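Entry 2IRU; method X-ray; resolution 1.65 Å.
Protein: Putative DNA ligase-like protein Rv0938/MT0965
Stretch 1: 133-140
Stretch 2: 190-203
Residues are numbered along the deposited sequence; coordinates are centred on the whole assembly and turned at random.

Stretch 1 133-140: PATRLVFD
Stretch 2, residues 190-203: VSSRGATVLAKRVA

A helix can approach a strand closely where small residues on the helix meet larger side chains from the strand. The contact between residues 133-140 and 190-203 of this putative DNA ligase-like protein illustrates the principle, with Ala195 and Ala199 set against Leu137 and Phe139, and buries 445 Å² over both sides.

Walking along the second stretch, Val190 is extended (phi/psi -144/148, chi1 p) and forms an antiparallel bridge with Ala134, CA to CA 5.7 Å. The one hydrogen bond between the stretches lies here: Ala134 N donates to Val190 O at 2.8 Å, with an N-H...O angle of 135°. The side chains of this pair share a face of the sheet, while Pro133 CB rests 3.4 Å from Val190 O.

Ser191 (-58/158, chi1 p) turns the chain into the helix. Its CB points away from the strand, and its OG accepts from Gly194 N at 2.9 Å, a capping bond that satisfies an amide in the first turn. Its CA remains 4.5 Å from that of Pro133. The helix then runs from Ser192 through Ala203 and on beyond it, with phi near -60° and psi near -45°, sustained by i to i+4 bonds beginning with Ala195 N to Ser191 O at 2.8 Å. Ser192 (chi1 m) brings OG to 4.2 Å from Ala134 CB, and its carbonyl O accepts from Thr196 OG1 at 2.9 Å. At Gly194 an ideal CB would clash with Val190 CG2, at 2.8 Å.

Ala195 is the first small residue pointing toward the strand. Its CB lies 3.7 Å from Ala134 CB and equally 3.7 Å from Leu137 CD2, a methyl surface shared by residues before and after the corner at Arg136. Thr196 points away from this apolar contact. Leu137 (chi1 m, chi2 t) also sends CD1 to 4.1 Å from CD2 of Leu198 (chi1 t, chi2 p), whose CB points sideways.

One turn beyond Ala195, Ala199 repeats the pattern. Its short side chain admits the ring of Phe139 (chi1 m, chi2 -96°), with Phe139 CE1 3.6 Å from Ala199 CB and 3.5 Å from Ala199 O, the oxygen lying at the ring edge near its plane. Lys200, like Thr196, points away. Val202 (chi1 t) continues the apolar seam, its CG1 4.1 Å from Phe139 CZ.

Leu137 and Phe139 both point toward the helix, while intervening Val138 points away, the alternation expected of an extended strand. The axes of strand 137-140 and the helix approach to 9.1 Å and cross at -46°.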

# COMPACT_ATOMS: atom_id res chain seq x y z
N PRO A 133 16.36 -5.41 5.02
CA PRO A 133 15.41 -5.76 6.07
C PRO A 133 14.04 -5.10 5.91
O PRO A 133 13.86 -4.11 5.17
CB PRO A 133 16.11 -5.24 7.34
CG PRO A 133 17.53 -5.11 6.97
CD PRO A 133 17.49 -4.63 5.57
N ALA A 134 13.05 -5.67 6.60
CA ALA A 134 11.78 -5.01 6.73
C ALA A 134 11.97 -3.73 7.54
O ALA A 134 12.70 -3.72 8.55
CB ALA A 134 10.76 -5.94 7.41
N THR A 135 11.34 -2.64 7.10
CA THR A 135 11.43 -1.37 7.81
C THR A 135 10.19 -1.11 8.67
O THR A 135 10.21 -0.27 9.58
CB THR A 135 11.59 -0.16 6.87
OG1 THR A 135 10.40 0.03 6.12
CG2 THR A 135 12.83 -0.34 5.92
N ARG A 136 9.11 -1.82 8.37
CA ARG A 136 7.80 -1.64 9.05
C ARG A 136 7.04 -2.94 8.94
O ARG A 136 7.36 -3.78 8.08
CB ARG A 136 7.02 -0.51 8.34
CG ARG A 136 6.63 -0.82 6.89
CD ARG A 136 6.26 0.46 6.13
NE ARG A 136 5.73 0.10 4.81
CZ ARG A 136 5.72 0.89 3.73
NH1 ARG A 136 6.23 2.13 3.77
NH2 ARG A 136 5.20 0.42 2.59
N LEU A 137 6.06 -3.14 9.83
CA LEU A 137 5.09 -4.23 9.68
C LEU A 137 3.80 -3.73 9.02
O LEU A 137 3.39 -2.57 9.18
CB LEU A 137 4.71 -4.84 11.05
CG LEU A 137 5.78 -5.33 12.03
CD1 LEU A 137 5.12 -5.86 13.32
CD2 LEU A 137 6.63 -6.40 11.38
N VAL A 138 3.13 -4.62 8.31
CA VAL A 138 1.78 -4.32 7.86
C VAL A 138 0.85 -5.44 8.29
O VAL A 138 1.22 -6.64 8.26
CB VAL A 138 1.68 -4.12 6.33
CG1 VAL A 138 1.91 -5.42 5.60
CG2 VAL A 138 0.32 -3.52 5.94
N PHE A 139 -0.33 -5.04 8.75
CA PHE A 139 -1.42 -5.98 9.00
C PHE A 139 -2.60 -5.62 8.10
O PHE A 139 -2.95 -4.44 7.98
CB PHE A 139 -1.87 -5.93 10.46
CG PHE A 139 -0.80 -6.32 11.41
CD1 PHE A 139 -0.72 -7.63 11.89
CD2 PHE A 139 0.13 -5.37 11.86
CE1 PHE A 139 0.32 -7.98 12.79
CE2 PHE A 139 1.14 -5.70 12.74
CZ PHE A 139 1.23 -7.01 13.21
N ASP A 140 -3.18 -6.62 7.45
CA ASP A 140 -4.36 -6.41 6.63
C ASP A 140 -5.52 -6.98 7.45
O ASP A 140 -5.57 -8.19 7.69
CB ASP A 140 -4.24 -7.22 5.33
CG ASP A 140 -5.46 -7.11 4.42
OD1 ASP A 140 -6.48 -6.43 4.72
OD2 ASP A 140 -5.37 -7.75 3.34
N VAL A 190 14.79 -5.93 10.99
CA VAL A 190 14.63 -7.38 11.06
C VAL A 190 14.37 -7.90 9.65
O VAL A 190 13.78 -7.19 8.83
CB VAL A 190 13.51 -7.76 12.11
CG1 VAL A 190 12.12 -7.66 11.51
CG2 VAL A 190 13.75 -9.13 12.72
N SER A 191 14.81 -9.13 9.35
CA SER A 191 14.51 -9.75 8.05
C SER A 191 13.00 -9.83 7.85
O SER A 191 12.22 -9.82 8.83
CB SER A 191 15.10 -11.15 7.94
OG SER A 191 14.40 -12.04 8.79
N SER A 192 12.57 -9.93 6.59
CA SER A 192 11.14 -10.10 6.31
C SER A 192 10.63 -11.39 6.97
O SER A 192 9.54 -11.38 7.56
CB SER A 192 10.87 -10.08 4.80
OG SER A 192 11.09 -8.78 4.29
N ARG A 193 11.42 -12.47 6.91
CA ARG A 193 11.06 -13.73 7.59
C ARG A 193 10.82 -13.46 9.09
O ARG A 193 9.84 -13.95 9.67
CB ARG A 193 12.12 -14.83 7.35
CG ARG A 193 12.09 -15.38 5.90
CD ARG A 193 13.09 -16.50 5.70
NE ARG A 193 14.41 -16.06 6.12
CZ ARG A 193 15.41 -15.74 5.30
NH1 ARG A 193 15.27 -15.86 3.99
NH2 ARG A 193 16.56 -15.35 5.81
N GLY A 194 11.70 -12.65 9.69
CA GLY A 194 11.58 -12.27 11.10
C GLY A 194 10.35 -11.43 11.38
O GLY A 194 9.62 -11.69 12.35
N ALA A 195 10.13 -10.42 10.54
CA ALA A 195 8.93 -9.56 10.60
C ALA A 195 7.65 -10.36 10.51
O ALA A 195 6.67 -10.10 11.24
CB ALA A 195 8.99 -8.50 9.48
N THR A 196 7.65 -11.37 9.64
CA THR A 196 6.46 -12.22 9.46
C THR A 196 6.16 -13.04 10.73
O THR A 196 5.00 -13.15 11.16
CB THR A 196 6.59 -13.13 8.24
OG1 THR A 196 6.80 -12.32 7.07
CG2 THR A 196 5.31 -13.94 8.04
N VAL A 197 7.22 -13.60 11.33
CA VAL A 197 7.08 -14.31 12.62
C VAL A 197 6.51 -13.40 13.73
O VAL A 197 5.53 -13.77 14.41
CB VAL A 197 8.39 -15.03 13.01
CG1 VAL A 197 8.42 -15.41 14.49
CG2 VAL A 197 8.59 -16.26 12.10
N LEU A 198 7.03 -12.16 13.81
CA LEU A 198 6.56 -11.17 14.79
C LEU A 198 5.08 -10.78 14.60
O LEU A 198 4.28 -10.81 15.57
CB LEU A 198 7.44 -9.92 14.77
CG LEU A 198 7.04 -8.74 15.67
CD1 LEU A 198 6.91 -9.13 17.18
CD2 LEU A 198 8.05 -7.61 15.52
N ALA A 199 4.73 -10.43 13.37
CA ALA A 199 3.34 -10.13 13.00
C ALA A 199 2.38 -11.32 13.28
O ALA A 199 1.28 -11.13 13.84
CB ALA A 199 3.25 -9.66 11.56
N LYS A 200 2.80 -12.53 12.91
CA LYS A 200 2.04 -13.74 13.22
C LYS A 200 1.79 -13.90 14.72
O LYS A 200 0.67 -14.24 15.12
CB LYS A 200 2.77 -14.98 12.72
CG LYS A 200 2.00 -16.29 12.78
CD LYS A 200 2.93 -17.44 12.45
CE LYS A 200 2.21 -18.77 12.34
NZ LYS A 200 1.67 -19.01 10.97
N ARG A 201 2.84 -13.68 15.54
CA ARG A 201 2.72 -13.74 17.01
C ARG A 201 1.65 -12.77 17.53
O ARG A 201 0.83 -13.14 18.40
CB ARG A 201 4.08 -13.50 17.71
CG ARG A 201 4.05 -13.80 19.22
CD ARG A 201 5.42 -13.86 19.92
NE ARG A 201 6.47 -14.54 19.15
CZ ARG A 201 7.50 -13.92 18.58
NH1 ARG A 201 7.64 -12.60 18.70
NH2 ARG A 201 8.41 -14.62 17.91
N VAL A 202 1.68 -11.54 17.01
CA VAL A 202 0.69 -10.50 17.36
C VAL A 202 -0.75 -10.98 17.02
O VAL A 202 -1.66 -10.93 17.88
CB VAL A 202 1.03 -9.14 16.67
CG1 VAL A 202 -0.10 -8.13 16.87
CG2 VAL A 202 2.31 -8.59 17.26
N ALA A 203 -0.93 -11.44 15.78
CA ALA A 203 -2.24 -11.94 15.31
C ALA A 203 -2.76 -13.11 16.14
O ALA A 203 -3.93 -13.12 16.56
CB ALA A 203 -2.14 -12.36 13.86